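Long-range contacts in ORC1-type DNA replication protein 2 (Aeropyrum pernix, PDB 1W5T), which takes part in regulating DNA replication, binds DNA and binds ATP, with an N-terminal AAA+ ATPase domain and a C-terminal winged-helix domain: residues L333-Y337 / P349-Y355; L126-V130 / V167-S173; R261-A265 / A289-N293. One frame throughout, in Å; residues are numbered along the deposited sequence.

Contact 1: residues L333-Y337 / P349-Y355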
loop_
_atom_site.group_PDB
_atom_site.type_symbol
_atom_site.label_atom_id
_atom_site.label_comp_id
_atom_site.label_asym_id
_atom_site.label_seq_id
_atom_site.Cartn_x
_atom_site.Cartn_y
_atom_site.Cartn_z
ATOM N N LEU A 333 14.784 10.489 -27.491
ATOM C CA LEU A 333 13.857 11.063 -26.531
ATOM C C LEU A 333 14.010 12.583 -26.467
ATOM O O LEU A 333 13.026 13.313 -26.652
ATOM C CB LEU A 333 14.002 10.388 -25.160
ATOM C CG LEU A 333 12.974 10.703 -24.062
ATOM C CD1 LEU A 333 11.507 10.607 -24.549
ATOM C CD2 LEU A 333 13.184 9.829 -22.856
ATOM N N ARG A 334 15.250 13.035 -26.246
ATOM C CA ARG A 334 15.614 14.445 -26.230
ATOM C C ARG A 334 15.142 15.151 -27.507
ATOM O O ARG A 334 14.521 16.231 -27.441
ATOM C CB ARG A 334 17.135 14.604 -26.055
ATOM C CG ARG A 334 17.634 16.044 -25.834
ATOM C CD ARG A 334 16.855 16.864 -24.777
ATOM N NE ARG A 334 17.033 18.307 -24.973
ATOM C CZ ARG A 334 16.766 19.253 -24.070
ATOM N NH1 ARG A 334 16.953 20.529 -24.352
ATOM N NH2 ARG A 334 16.294 18.937 -22.888
ATOM N N GLN A 335 15.423 14.543 -28.661
ATOM C CA GLN A 335 15.004 15.104 -29.960
ATOM C C GLN A 335 13.493 15.340 -29.993
ATOM O O GLN A 335 13.037 16.467 -30.207
ATOM C CB GLN A 335 15.393 14.173 -31.099
ATOM C CG GLN A 335 16.114 14.829 -32.244
ATOM C CD GLN A 335 16.805 13.794 -33.133
ATOM O OE1 GLN A 335 16.712 13.860 -34.375
ATOM N NE2 GLN A 335 17.489 12.822 -32.503
ATOM N N ARG A 336 12.736 14.268 -29.757
ATOM C CA ARG A 336 11.277 14.335 -29.678
ATOM C C ARG A 336 10.752 15.301 -28.617
ATOM O O ARG A 336 9.698 15.888 -28.783
ATOM C CB ARG A 336 10.701 12.947 -29.420
ATOM C CG ARG A 336 10.764 12.011 -30.621
ATOM C CD ARG A 336 10.127 10.673 -30.358
ATOM N NE ARG A 336 10.415 9.732 -31.427
ATOM C CZ ARG A 336 9.936 8.489 -31.497
ATOM N NH1 ARG A 336 10.273 7.723 -32.534
ATOM N NH2 ARG A 336 9.137 8.002 -30.541
ATOM N N TYR A 337 11.484 15.442 -27.516
ATOM C CA TYR A 337 11.090 16.325 -26.432
ATOM C C TYR A 337 11.176 17.775 -26.890
ATOM O O TYR A 337 10.241 18.551 -26.661
ATOM C CB TYR A 337 11.969 16.103 -25.187
ATOM C CG TYR A 337 11.848 17.235 -24.198
ATOM C CD1 TYR A 337 10.678 17.421 -23.475
ATOM C CD2 TYR A 337 12.882 18.151 -24.027
ATOM C CE1 TYR A 337 10.545 18.453 -22.593
ATOM C CE2 TYR A 337 12.752 19.211 -23.150
ATOM C CZ TYR A 337 11.576 19.351 -22.428
ATOM O OH TYR A 337 11.449 20.385 -21.525
ATOM N N PRO A 349 11.658 24.293 -24.842
ATOM C CA PRO A 349 12.260 23.109 -24.197
ATOM C C PRO A 349 13.258 23.506 -23.131
ATOM O O PRO A 349 14.046 24.410 -23.384
ATOM C CB PRO A 349 12.957 22.365 -25.350
ATOM C CG PRO A 349 12.982 23.303 -26.517
ATOM C CD PRO A 349 11.892 24.317 -26.298
ATOM N N ARG A 350 13.185 22.864 -21.965
ATOM C CA ARG A 350 14.133 23.063 -20.878
ATOM C C ARG A 350 15.517 22.497 -21.222
ATOM O O ARG A 350 15.634 21.566 -22.024
ATOM C CB ARG A 350 13.616 22.402 -19.603
ATOM C CG ARG A 350 12.292 22.923 -19.054
ATOM C CD ARG A 350 12.279 24.426 -18.677
ATOM N NE ARG A 350 12.624 24.669 -17.276
ATOM C CZ ARG A 350 11.741 24.912 -16.300
ATOM N NH1 ARG A 350 10.430 24.936 -16.549
ATOM N NH2 ARG A 350 12.177 25.130 -15.056
ATOM N N GLY A 351 16.562 23.072 -20.634
ATOM C CA GLY A 351 17.928 22.674 -20.906
ATOM C C GLY A 351 18.249 21.275 -20.410
ATOM O O GLY A 351 17.500 20.691 -19.617
ATOM N N TYR A 352 19.373 20.742 -20.858
ATOM C CA TYR A 352 19.786 19.401 -20.508
ATOM C C TYR A 352 19.749 19.062 -19.012
ATOM O O TYR A 352 19.218 18.023 -18.626
ATOM C CB TYR A 352 21.179 19.146 -21.058
ATOM C CG TYR A 352 21.178 18.822 -22.526
ATOM C CD1 TYR A 352 21.557 19.767 -23.462
ATOM C CD2 TYR A 352 20.801 17.561 -22.977
ATOM C CE1 TYR A 352 21.553 19.468 -24.815
ATOM C CE2 TYR A 352 20.800 17.247 -24.325
ATOM C CZ TYR A 352 21.173 18.204 -25.240
ATOM O OH TYR A 352 21.180 17.888 -26.583
ATOM N N THR A 353 20.309 19.941 -18.198
ATOM C CA THR A 353 20.423 19.792 -16.752
ATOM C C THR A 353 19.043 19.563 -16.110
ATOM O O THR A 353 18.828 18.565 -15.429
ATOM C CB THR A 353 21.130 21.078 -16.191
ATOM O OG1 THR A 353 22.416 20.740 -15.667
ATOM C CG2 THR A 353 20.361 21.734 -15.032
ATOM N N GLN A 354 18.106 20.469 -16.389
ATOM C CA GLN A 354 16.766 20.342 -15.871
ATOM C C GLN A 354 16.091 19.088 -16.420
ATOM O O GLN A 354 15.424 18.378 -15.692
ATOM C CB GLN A 354 15.950 21.618 -16.120
ATOM C CG GLN A 354 14.602 21.640 -15.408
ATOM C CD GLN A 354 14.725 21.798 -13.888
ATOM O OE1 GLN A 354 14.763 22.923 -13.390
ATOM N NE2 GLN A 354 14.776 20.682 -13.156
ATOM N N TYR A 355 16.351 18.788 -17.684
ATOM C CA TYR A 355 15.802 17.627 -18.387
ATOM C C TYR A 355 16.077 16.301 -17.710
ATOM O O TYR A 355 15.183 15.453 -17.629
ATOM C CB TYR A 355 16.367 17.592 -19.813
ATOM C CG TYR A 355 16.012 16.374 -20.633
ATOM C CD1 TYR A 355 14.715 16.182 -21.095
ATOM C CD2 TYR A 355 16.980 15.435 -20.986
ATOM C CE1 TYR A 355 14.377 15.084 -21.879
ATOM C CE2 TYR A 355 16.649 14.345 -21.777
ATOM C CZ TYR A 355 15.332 14.182 -22.211
ATOM O OH TYR A 355 14.953 13.096 -22.975
#
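Helix 330-345 meets the turn that leads into helix 352-364, the two helices of the helix-turn-helix unit in the winged-helix domain. L333 opens the contact: its CG lies 3.3 Å from Y355 OH, while its apolar side chain also reaches I317 and L359 in the domain core. R334 follows, and its length and flat charged end suit it to several partners at once. R334 NH1 and NH2 both donate to R350 O, at 2.9 and 2.8 Å. R334 lays its guanidinium flat on the Y352 ring (planes at 22°), with R334 CZ 4.5 Å from the Y352 centroid, a cation-pi stack. Over the Y355 face, R334 CZ is 4.9 Å from the ring centroid, a second cation-pi contact, and R334 CD is 3.9 Å from it, a CH-pi contact; E338 adds a salt bridge. One turn on, Y337 packs its ring obliquely against Y355 (centroids 5.3 Å apart), and Y337 CE2 touches P349 CB at 3.9 Å. Y337 OH accepts from R350 N at 3.1 Å and also bonds H309. The arginine's charge is thus met by a carboxylate, a carbonyl and aromatic faces, so directional bonds to the R350 backbone join the turn to the first helix alongside apolar packing.

Contact 2: residues L126-V130 / V167-S173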
loop_
_atom_site.group_PDB
_atom_site.type_symbol
_atom_site.label_atom_id
_atom_site.label_comp_id
_atom_site.label_asym_id
_atom_site.label_seq_id
_atom_site.Cartn_x
_atom_site.Cartn_y
_atom_site.Cartn_z
ATOM N N LEU A 126 -4.052 10.291 25.185
ATOM C CA LEU A 126 -2.941 9.395 25.233
ATOM C C LEU A 126 -2.627 9.031 26.683
ATOM O O LEU A 126 -2.377 7.866 26.976
ATOM C CB LEU A 126 -1.751 10.059 24.537
ATOM C CG LEU A 126 -0.684 9.151 23.914
ATOM C CD1 LEU A 126 -1.284 8.172 22.940
ATOM C CD2 LEU A 126 0.385 9.990 23.235
ATOM N N LYS A 127 -2.669 10.020 27.578
ATOM C CA LYS A 127 -2.488 9.771 29.022
ATOM C C LYS A 127 -3.531 8.819 29.569
ATOM O O LYS A 127 -3.156 7.913 30.276
ATOM C CB LYS A 127 -2.519 11.067 29.857
ATOM C CG LYS A 127 -1.384 12.029 29.580
ATOM C CD LYS A 127 -1.459 13.217 30.550
ATOM C CE LYS A 127 -0.619 14.412 30.088
ATOM N NZ LYS A 127 -1.510 15.611 29.804
ATOM N N ALA A 128 -4.813 9.039 29.255
ATOM C CA ALA A 128 -5.934 8.206 29.762
ATOM C C ALA A 128 -5.837 6.756 29.241
ATOM O O ALA A 128 -6.153 5.774 29.946
ATOM C CB ALA A 128 -7.264 8.810 29.390
ATOM N N LEU A 129 -5.367 6.668 28.004
ATOM C CA LEU A 129 -5.055 5.407 27.326
ATOM C C LEU A 129 -3.977 4.668 28.089
ATOM O O LEU A 129 -4.175 3.511 28.459
ATOM C CB LEU A 129 -4.615 5.691 25.889
ATOM C CG LEU A 129 -4.935 4.774 24.713
ATOM C CD1 LEU A 129 -6.096 3.799 24.941
ATOM C CD2 LEU A 129 -5.162 5.683 23.434
ATOM N N VAL A 130 -2.865 5.345 28.362
ATOM C CA VAL A 130 -1.788 4.767 29.156
ATOM C C VAL A 130 -2.273 4.303 30.527
ATOM O O VAL A 130 -1.975 3.200 30.932
ATOM C CB VAL A 130 -0.616 5.714 29.274
ATOM C CG1 VAL A 130 0.325 5.303 30.430
ATOM C CG2 VAL A 130 0.169 5.713 27.955
ATOM N N VAL A 167 5.799 7.797 22.870
ATOM C CA VAL A 167 4.888 7.891 23.997
ATOM C C VAL A 167 5.450 7.483 25.386
ATOM O O VAL A 167 5.220 8.168 26.386
ATOM C CB VAL A 167 3.570 7.142 23.693
ATOM C CG1 VAL A 167 3.851 5.662 23.415
ATOM C CG2 VAL A 167 2.548 7.336 24.822
ATOM N N HIS A 168 6.188 6.395 25.442
ATOM C CA HIS A 168 6.755 5.925 26.711
ATOM C C HIS A 168 7.925 6.739 27.301
ATOM O O HIS A 168 8.352 6.474 28.437
ATOM C CB HIS A 168 7.121 4.464 26.572
ATOM C CG HIS A 168 6.035 3.658 25.945
ATOM N ND1 HIS A 168 4.770 3.582 26.484
ATOM C CD2 HIS A 168 6.000 2.944 24.796
ATOM C CE1 HIS A 168 4.014 2.818 25.718
ATOM N NE2 HIS A 168 4.739 2.409 24.694
ATOM N N GLU A 169 8.432 7.701 26.524
ATOM C CA GLU A 169 9.412 8.688 26.983
ATOM C C GLU A 169 8.697 9.956 27.413
ATOM O O GLU A 169 9.172 10.649 28.308
ATOM C CB GLU A 169 10.406 9.039 25.876
ATOM C CG GLU A 169 11.326 7.897 25.445
ATOM C CD GLU A 169 12.290 8.315 24.340
ATOM O OE1 GLU A 169 12.532 7.497 23.428
ATOM O OE2 GLU A 169 12.810 9.466 24.377
ATOM N N GLU A 170 7.557 10.257 26.788
ATOM C CA GLU A 170 6.792 11.463 27.109
ATOM C C GLU A 170 5.745 11.206 28.184
ATOM O O GLU A 170 5.459 12.086 29.009
ATOM C CB GLU A 170 6.088 12.007 25.864
ATOM C CG GLU A 170 7.005 12.726 24.883
ATOM C CD GLU A 170 6.689 14.215 24.746
ATOM O OE1 GLU A 170 7.409 14.913 23.994
ATOM O OE2 GLU A 170 5.721 14.703 25.379
ATOM N N ILE A 171 5.129 10.025 28.140
ATOM C CA ILE A 171 4.057 9.694 29.065
ATOM C C ILE A 171 4.355 8.362 29.711
ATOM O O ILE A 171 3.903 7.332 29.213
ATOM C CB ILE A 171 2.686 9.689 28.360
ATOM C CG1 ILE A 171 2.477 10.999 27.607
ATOM C CG2 ILE A 171 1.562 9.481 29.375
ATOM C CD1 ILE A 171 1.332 10.970 26.656
ATOM N N PRO A 172 5.121 8.383 30.810
ATOM C CA PRO A 172 5.487 7.151 31.536
ATOM C C PRO A 172 4.276 6.569 32.224
ATOM O O PRO A 172 3.406 7.327 32.624
ATOM C CB PRO A 172 6.519 7.631 32.570
ATOM C CG PRO A 172 6.975 8.981 32.041
ATOM C CD PRO A 172 5.716 9.582 31.436
ATOM N N SER A 173 4.204 5.252 32.300
ATOM C CA SER A 173 3.162 4.571 33.033
ATOM C C SER A 173 3.443 4.608 34.552
ATOM O O SER A 173 4.561 4.887 34.971
ATOM C CB SER A 173 3.135 3.139 32.573
ATOM O OG SER A 173 4.478 2.688 32.417
#
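Two side chains one helical turn apart, L126 and V130, form a low ridge on helix 122-136, and the other segment answers with V167 and I171, also four residues apart. The bumps interlock rather than meet head-on. I171 is the principal one: its CD1 reaches L126 CD2 at 3.7 Å and its CG2 lies 3.9 Å from K127 CG and 4.3 Å from V130 CG2, so the branched side chain settles into the hollow bounded by L126, K127 and V130. V167 pushes its CG2 between the two ridge residues, 3.8 Å from L126 CD2 and 4.3 Å from V130 CG2. V130, in turn, spreads its other methyl over the departing backbone, with CG1 3.9 Å from S173 CA and 4.3 Å from P172 O. That fit depends on the chain leaving its helix at I171, whose extended backbone carries P172 and S173 along the flank of V130. A beta-branched valine is compact enough to sit close to this backbone, whereas the longer leucine reaches deeper, touching L104 and L164 as well. K127 lends only the aliphatic part of its side chain; its ammonium turns aside to a salt bridge with D124. The arrangement belongs to the alpha/beta core of the AAA+ domain, where these helical regions lead towards the adjacent parallel strands 139-145 and 180-186. Chemically the contact is almost wholly apolar side-chain packing without directional bonds, which is consistent with hold and specificity that rest on the fit of apolar groups.

Contact 3: residues R261-A265 / A289-N293; sequences RAIVA and AVSEN
R261-A265 lies within helix 259-275, with phi/psi near -62/-43, and A289-E292 lies in helix 283-292. The segments run in roughly opposite directions. The closest register is A265 beside A289, with CA atoms 5.3 Å apart; at the other end the CA atoms of R261 and N293 are 7.4 Å apart. Two alanines permit this approach: A289 CB points toward the partner and rests 3.3 Å from A265 O, where a larger residue would hold the helices apart. N293 takes chi1 t and points its side chain into the space beside R261, V264 and A265, burying more area than any other residue here. The CA-to-CB bond of R261 points sideways, but its side chain, with chi1 near -131° and chi2 and chi3 t, brings its end to the other segment: R261 NH1 is 2.5 Å from the backbone N293 O, which lies over a guanidinium face. M268 packs on A289 and N293, and Y249 on R261. On the far side of the helix, I263 points away, against I223, R227 and the bound ANP. This is packing within the helical lid of an AAA+ ATPase, and helix 259-275 is consistent with the sensor 2 element that lines the nucleotide pocket.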
loop_
_atom_site.group_PDB
_atom_site.type_symbol
_atom_site.label_atom_id
_atom_site.label_comp_id
_atom_site.label_asym_id
_atom_site.label_seq_id
_atom_site.Cartn_x
_atom_site.Cartn_y
_atom_site.Cartn_z
ATOM N N ARG A 261 -6.772 -7.295 -7.599
ATOM C CA ARG A 261 -7.285 -7.458 -8.949
ATOM C C ARG A 261 -7.500 -8.926 -9.280
ATOM O O ARG A 261 -8.454 -9.257 -9.950
ATOM C CB ARG A 261 -6.334 -6.867 -9.958
ATOM C CG ARG A 261 -6.984 -5.959 -10.942
ATOM C CD ARG A 261 -6.000 -5.153 -11.833
ATOM N NE ARG A 261 -6.790 -4.495 -12.848
ATOM C CZ ARG A 261 -6.697 -4.575 -14.181
ATOM N NH1 ARG A 261 -7.606 -3.904 -14.867
ATOM N NH2 ARG A 261 -5.744 -5.243 -14.829
ATOM N N ALA A 262 -6.592 -9.797 -8.835
ATOM C CA ALA A 262 -6.699 -11.218 -9.120
ATOM C C ALA A 262 -7.937 -11.840 -8.458
ATOM O O ALA A 262 -8.707 -12.547 -9.129
ATOM C CB ALA A 262 -5.450 -11.952 -8.719
ATOM N N ILE A 263 -8.122 -11.517 -7.173
ATOM C CA ILE A 263 -9.234 -12.000 -6.392
ATOM C C ILE A 263 -10.590 -11.522 -6.923
ATOM O O ILE A 263 -11.561 -12.301 -6.926
ATOM C CB ILE A 263 -9.043 -11.618 -4.900
ATOM C CG1 ILE A 263 -7.959 -12.487 -4.295
ATOM C CG2 ILE A 263 -10.315 -11.824 -4.100
ATOM C CD1 ILE A 263 -7.439 -11.919 -3.015
ATOM N N VAL A 264 -10.656 -10.277 -7.361
ATOM C CA VAL A 264 -11.884 -9.687 -7.891
ATOM C C VAL A 264 -12.239 -10.387 -9.228
ATOM O O VAL A 264 -13.404 -10.733 -9.473
ATOM C CB VAL A 264 -11.740 -8.139 -8.071
ATOM C CG1 VAL A 264 -12.915 -7.565 -8.773
ATOM C CG2 VAL A 264 -11.623 -7.454 -6.716
ATOM N N ALA A 265 -11.245 -10.618 -10.070
ATOM C CA ALA A 265 -11.434 -11.458 -11.256
ATOM C C ALA A 265 -12.062 -12.816 -10.967
ATOM O O ALA A 265 -12.960 -13.244 -11.679
ATOM C CB ALA A 265 -10.113 -11.647 -12.008
ATOM N N ALA A 289 -13.653 -12.650 -17.342
ATOM C CA ALA A 289 -13.552 -11.848 -16.123
ATOM C C ALA A 289 -12.270 -11.017 -16.150
ATOM O O ALA A 289 -12.276 -9.862 -15.734
ATOM C CB ALA A 289 -13.626 -12.705 -14.898
ATOM N N VAL A 290 -11.199 -11.604 -16.664
ATOM C CA VAL A 290 -9.890 -10.984 -16.680
ATOM C C VAL A 290 -9.884 -9.773 -17.600
ATOM O O VAL A 290 -9.175 -8.777 -17.361
ATOM C CB VAL A 290 -8.842 -11.986 -17.166
ATOM C CG1 VAL A 290 -7.609 -11.287 -17.715
ATOM C CG2 VAL A 290 -8.463 -12.960 -16.066
ATOM N N SER A 291 -10.725 -9.845 -18.630
ATOM C CA SER A 291 -10.741 -8.857 -19.678
ATOM C C SER A 291 -11.681 -7.682 -19.420
ATOM O O SER A 291 -11.522 -6.640 -20.080
ATOM C CB SER A 291 -11.067 -9.531 -21.013
ATOM O OG SER A 291 -12.467 -9.622 -21.240
ATOM N N GLU A 292 -12.672 -7.867 -18.529
ATOM C CA GLU A 292 -13.572 -6.769 -18.088
ATOM C C GLU A 292 -13.065 -6.150 -16.771
ATOM O O GLU A 292 -13.500 -5.066 -16.366
ATOM C CB GLU A 292 -15.062 -7.184 -17.929
ATOM C CG GLU A 292 -15.550 -8.370 -18.736
ATOM C CD GLU A 292 -16.702 -8.049 -19.659
ATOM O OE1 GLU A 292 -17.867 -8.400 -19.346
ATOM O OE2 GLU A 292 -16.439 -7.465 -20.722
ATOM N N ASN A 293 -12.161 -6.849 -16.100
ATOM C CA ASN A 293 -11.631 -6.386 -14.857
ATOM C C ASN A 293 -10.736 -5.226 -15.190
ATOM O O ASN A 293 -9.537 -5.413 -15.374
ATOM C CB ASN A 293 -10.845 -7.506 -14.199
ATOM C CG ASN A 293 -10.572 -7.267 -12.716
ATOM O OD1 ASN A 293 -9.539 -7.710 -12.199
ATOM N ND2 ASN A 293 -11.504 -6.623 -12.018
#

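Overall arrangement
The contacts follow one another along the chain and sample three regions: contact 2 the alpha/beta ATPase core, contact 3 the helical lid and contact 1 the winged helix. None touches another. The centres of contact 2 and contact 3 are 46 Å apart, with nearest atoms about 32 Å apart, on opposite sides of the chain's centre. Between contact 1 and contact 3 the centres are 39 Å apart and the nearest atoms about 25 Å. Between contact 1 and contact 2 these distances grow to 54 Å and about 38 Å. Contact 3 alone borders the nucleotide: the V264 side chain is about 7 Å from the bound ANP. Contacts 1 and 2 lie away from the annotated sites, within their own domains.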